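PDB 7F3H: bifunctional cytochrome P450/NADPH--P450 reductase from Deinococcus aerius, which probably uses NADPH, a flavin reductase module and a heme-bearing P450 domain to hydroxylate organic substrates with molecular oxygen. Local coordinates for residues A[289-300]-A[314-322]. Numbering follows the deposited sequence.
Sequences VLAQAYAEVDRL and RLDVIPRIL
Helix segments 289-300 and 317-322 run roughly antiparallel (144°, axes 9.8 Å apart), and their backbones come closest at Ala293 and Val317, whose CA atoms are 5.9 Å apart. The pair illustrates how a carboxylate from one helix can accept the backbone N-H groups at the start of another, which have no earlier turn to bond to. Glu296, its CG anti to the backbone N (chi1 167°), reaches across to the second helix. Its OE1 accepts from Asp316 N and Val317 N, from opposite faces of the carboxylate plane, while OE2 takes Ile318 N at 2.8 Å (N-H...O 161°). The helix start would probably favour its charged form despite the nearby Asp316 carboxylate, itself paired with Arg320. Were Glu296 shortened to an alanine, the three amides would probably lose their acceptor, and the helix start its tie to 289-300. Val317 CG1 packs 3.8 Å from Ala293 N, and the Val289 and Ile321 side chains pass in opposite directions, their CG1 atoms 3.6 Å apart. Leu300 sets CD1 3.6 Å from Leu315 CD2 and CD2 over the Arg314 guanidinium face. Helix 408-425 packs against Ala293 and Val297, helix 254-285 against Val289 and Ile321, in the helical body of the P450 fold.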
loop_
_atom_site.group_PDB
_atom_site.type_symbol
_atom_site.label_atom_id
_atom_site.label_comp_id
_atom_site.label_asym_id
_atom_site.label_seq_id
_atom_site.Cartn_x
_atom_site.Cartn_y
_atom_site.Cartn_z
ATOM N N VAL A 289 22.088 -9.037 2.936
ATOM C CA VAL A 289 21.377 -7.812 3.295
ATOM C C VAL A 289 20.854 -7.913 4.716
ATOM O O VAL A 289 20.993 -6.978 5.521
ATOM C CB VAL A 289 20.217 -7.563 2.311
ATOM C CG1 VAL A 289 19.623 -6.198 2.521
ATOM C CG2 VAL A 289 20.669 -7.781 0.887
ATOM N N LEU A 290 20.260 -9.060 5.045
ATOM C CA LEU A 290 19.775 -9.296 6.397
ATOM C C LEU A 290 20.909 -9.168 7.396
ATOM O O LEU A 290 20.711 -8.636 8.489
ATOM C CB LEU A 290 19.113 -10.682 6.498
ATOM C CG LEU A 290 18.552 -11.106 7.860
ATOM C CD1 LEU A 290 17.548 -10.051 8.408
ATOM C CD2 LEU A 290 17.894 -12.532 7.812
ATOM N N ALA A 291 22.108 -9.638 7.040
ATOM C CA ALA A 291 23.251 -9.514 7.949
ATOM C C ALA A 291 23.557 -8.052 8.239
ATOM O O ALA A 291 23.770 -7.661 9.396
ATOM C CB ALA A 291 24.486 -10.225 7.373
ATOM N N GLN A 292 23.593 -7.237 7.178
ATOM C CA GLN A 292 23.845 -5.800 7.336
ATOM C C GLN A 292 22.789 -5.143 8.215
ATOM O O GLN A 292 23.098 -4.268 9.036
ATOM C CB GLN A 292 23.845 -5.105 5.976
ATOM C CG GLN A 292 24.994 -5.438 5.043
ATOM C CD GLN A 292 24.781 -4.792 3.676
ATOM O OE1 GLN A 292 24.362 -5.445 2.718
ATOM N NE2 GLN A 292 25.037 -3.493 3.597
ATOM N N ALA A 293 21.526 -5.552 8.053
ATOM C CA ALA A 293 20.462 -4.978 8.882
ATOM C C ALA A 293 20.600 -5.390 10.357
ATOM O O ALA A 293 20.343 -4.582 11.269
ATOM C CB ALA A 293 19.098 -5.369 8.323
ATOM N N TYR A 294 20.939 -6.652 10.618
ATOM C CA TYR A 294 21.220 -7.055 11.992
ATOM C C TYR A 294 22.356 -6.215 12.596
ATOM O O TYR A 294 22.318 -5.841 13.780
ATOM C CB TYR A 294 21.569 -8.536 12.036
ATOM C CG TYR A 294 20.416 -9.537 12.113
ATOM C CD1 TYR A 294 19.423 -9.429 13.078
ATOM C CD2 TYR A 294 20.399 -10.661 11.280
ATOM C CE1 TYR A 294 18.412 -10.390 13.171
ATOM C CE2 TYR A 294 19.431 -11.599 11.366
ATOM C CZ TYR A 294 18.435 -11.477 12.303
ATOM O OH TYR A 294 17.469 -12.463 12.351
ATOM N N ALA A 295 23.399 -5.955 11.805
ATOM C CA ALA A 295 24.509 -5.124 12.271
ATOM C C ALA A 295 24.036 -3.716 12.648
ATOM O O ALA A 295 24.454 -3.159 13.674
ATOM C CB ALA A 295 25.599 -5.064 11.196
ATOM N N GLU A 296 23.213 -3.103 11.794
ATOM C CA GLU A 296 22.671 -1.775 12.093
ATOM C C GLU A 296 21.869 -1.789 13.399
ATOM O O GLU A 296 22.053 -0.927 14.274
ATOM C CB GLU A 296 21.832 -1.306 10.907
ATOM C CG GLU A 296 20.964 -0.116 11.140
ATOM C CD GLU A 296 20.598 0.586 9.827
ATOM O OE1 GLU A 296 21.364 1.480 9.372
ATOM O OE2 GLU A 296 19.541 0.241 9.243
ATOM N N VAL A 297 20.974 -2.778 13.538
ATOM C CA VAL A 297 20.130 -2.913 14.729
ATOM C C VAL A 297 20.979 -3.051 15.989
ATOM O O VAL A 297 20.668 -2.463 17.033
ATOM C CB VAL A 297 19.174 -4.117 14.555
ATOM C CG1 VAL A 297 18.586 -4.544 15.865
ATOM C CG2 VAL A 297 18.077 -3.790 13.572
ATOM N N ASP A 298 22.053 -3.839 15.917
ATOM C CA ASP A 298 22.890 -4.053 17.094
ATOM C C ASP A 298 23.732 -2.820 17.390
ATOM O O ASP A 298 23.959 -2.483 18.555
ATOM C CB ASP A 298 23.768 -5.296 16.884
ATOM C CG ASP A 298 22.933 -6.576 16.669
ATOM O OD1 ASP A 298 21.695 -6.539 16.891
ATOM O OD2 ASP A 298 23.504 -7.612 16.254
ATOM N N ARG A 299 24.110 -2.084 16.343
ATOM C CA ARG A 299 24.792 -0.812 16.524
ATOM C C ARG A 299 23.906 0.170 17.278
ATOM O O ARG A 299 24.353 0.811 18.234
ATOM C CB ARG A 299 25.177 -0.266 15.157
ATOM C CG ARG A 299 26.027 0.950 15.168
ATOM C CD ARG A 299 26.735 1.117 13.826
ATOM N NE ARG A 299 25.884 1.003 12.637
ATOM C CZ ARG A 299 25.944 -0.020 11.773
ATOM N NH1 ARG A 299 26.803 -1.026 11.978
ATOM N NH2 ARG A 299 25.154 -0.035 10.693
ATOM N N LEU A 300 22.630 0.246 16.911
ATOM C CA LEU A 300 21.768 1.279 17.458
ATOM C C LEU A 300 20.988 0.851 18.693
ATOM O O LEU A 300 20.620 1.712 19.494
ATOM C CB LEU A 300 20.780 1.740 16.399
ATOM C CG LEU A 300 21.414 2.571 15.307
ATOM C CD1 LEU A 300 20.396 2.710 14.178
ATOM C CD2 LEU A 300 21.803 3.920 15.892
ATOM N N ARG A 314 17.850 7.655 12.673
ATOM C CA ARG A 314 19.269 7.387 12.512
ATOM C C ARG A 314 19.551 6.139 11.693
ATOM O O ARG A 314 20.716 5.846 11.437
ATOM C CB ARG A 314 19.936 7.255 13.885
ATOM C CG ARG A 314 20.143 8.608 14.575
ATOM C CD ARG A 314 20.546 8.444 16.018
ATOM N NE ARG A 314 21.980 8.186 16.146
ATOM C CZ ARG A 314 22.553 7.631 17.213
ATOM N NH1 ARG A 314 21.819 7.275 18.264
ATOM N NH2 ARG A 314 23.866 7.433 17.238
ATOM N N LEU A 315 18.513 5.406 11.275
ATOM C CA LEU A 315 18.674 4.207 10.462
ATOM C C LEU A 315 19.122 4.543 9.042
ATOM O O LEU A 315 18.735 5.569 8.479
ATOM C CB LEU A 315 17.362 3.458 10.372
ATOM C CG LEU A 315 16.795 2.797 11.610
ATOM C CD1 LEU A 315 15.435 2.307 11.196
ATOM C CD2 LEU A 315 17.680 1.672 12.076
ATOM N N ASP A 316 19.912 3.627 8.444
ATOM C CA ASP A 316 20.354 3.780 7.055
ATOM C C ASP A 316 20.088 2.539 6.202
ATOM O O ASP A 316 19.482 2.631 5.119
ATOM C CB ASP A 316 21.848 4.092 6.971
ATOM C CG ASP A 316 22.371 3.898 5.585
ATOM O OD1 ASP A 316 21.775 4.472 4.641
ATOM O OD2 ASP A 316 23.312 3.123 5.415
ATOM N N VAL A 317 20.548 1.375 6.684
ATOM C CA VAL A 317 20.351 0.130 5.951
ATOM C C VAL A 317 18.858 -0.183 5.808
ATOM O O VAL A 317 18.365 -0.444 4.706
ATOM C CB VAL A 317 21.092 -1.019 6.668
ATOM C CG1 VAL A 317 20.722 -2.381 6.066
ATOM C CG2 VAL A 317 22.597 -0.788 6.626
ATOM N N ILE A 318 18.114 -0.140 6.920
ATOM C CA ILE A 318 16.704 -0.562 6.909
ATOM C C ILE A 318 15.849 0.313 5.984
ATOM O O ILE A 318 15.069 -0.241 5.192
ATOM C CB ILE A 318 16.174 -0.639 8.341
ATOM C CG1 ILE A 318 16.666 -1.934 9.010
ATOM C CG2 ILE A 318 14.677 -0.518 8.409
ATOM C CD1 ILE A 318 16.219 -2.077 10.464
ATOM N N PRO A 319 15.929 1.660 6.036
ATOM C CA PRO A 319 15.263 2.465 5.004
ATOM C C PRO A 319 15.612 2.055 3.578
ATOM O O PRO A 319 14.728 2.000 2.716
ATOM C CB PRO A 319 15.753 3.891 5.313
ATOM C CG PRO A 319 16.088 3.883 6.738
ATOM C CD PRO A 319 16.603 2.515 7.037
ATOM N N ARG A 320 16.889 1.807 3.273
ATOM C CA ARG A 320 17.218 1.495 1.883
ATOM C C ARG A 320 16.696 0.118 1.488
ATOM O O ARG A 320 16.246 -0.082 0.345
ATOM C CB ARG A 320 18.716 1.618 1.695
ATOM C CG ARG A 320 19.188 3.078 1.686
ATOM C CD ARG A 320 20.664 3.190 1.306
ATOM N NE ARG A 320 21.556 2.743 2.370
ATOM C CZ ARG A 320 22.467 1.770 2.261
ATOM N NH1 ARG A 320 22.623 1.095 1.115
ATOM N NH2 ARG A 320 23.241 1.476 3.310
ATOM N N ILE A 321 16.669 -0.811 2.442
ATOM C CA ILE A 321 16.004 -2.092 2.228
ATOM C C ILE A 321 14.570 -1.871 1.799
ATOM O O ILE A 321 14.088 -2.502 0.854
ATOM C CB ILE A 321 16.038 -2.948 3.511
ATOM C CG1 ILE A 321 17.418 -3.558 3.721
ATOM C CG2 ILE A 321 14.956 -4.017 3.454
ATOM C CD1 ILE A 321 17.585 -4.094 5.109
ATOM N N LEU A 322 13.862 -0.994 2.520
ATOM C CA LEU A 322 12.448 -0.783 2.225
ATOM C C LEU A 322 12.267 -0.150 0.850
ATOM O O LEU A 322 11.389 -0.574 0.080
ATOM C CB LEU A 322 11.787 0.060 3.319
ATOM C CG LEU A 322 11.475 -0.639 4.657
ATOM C CD1 LEU A 322 10.914 0.350 5.697
ATOM C CD2 LEU A 322 10.478 -1.787 4.479
HETATM O O HOH W 1 25.251 -0.738 1.998
#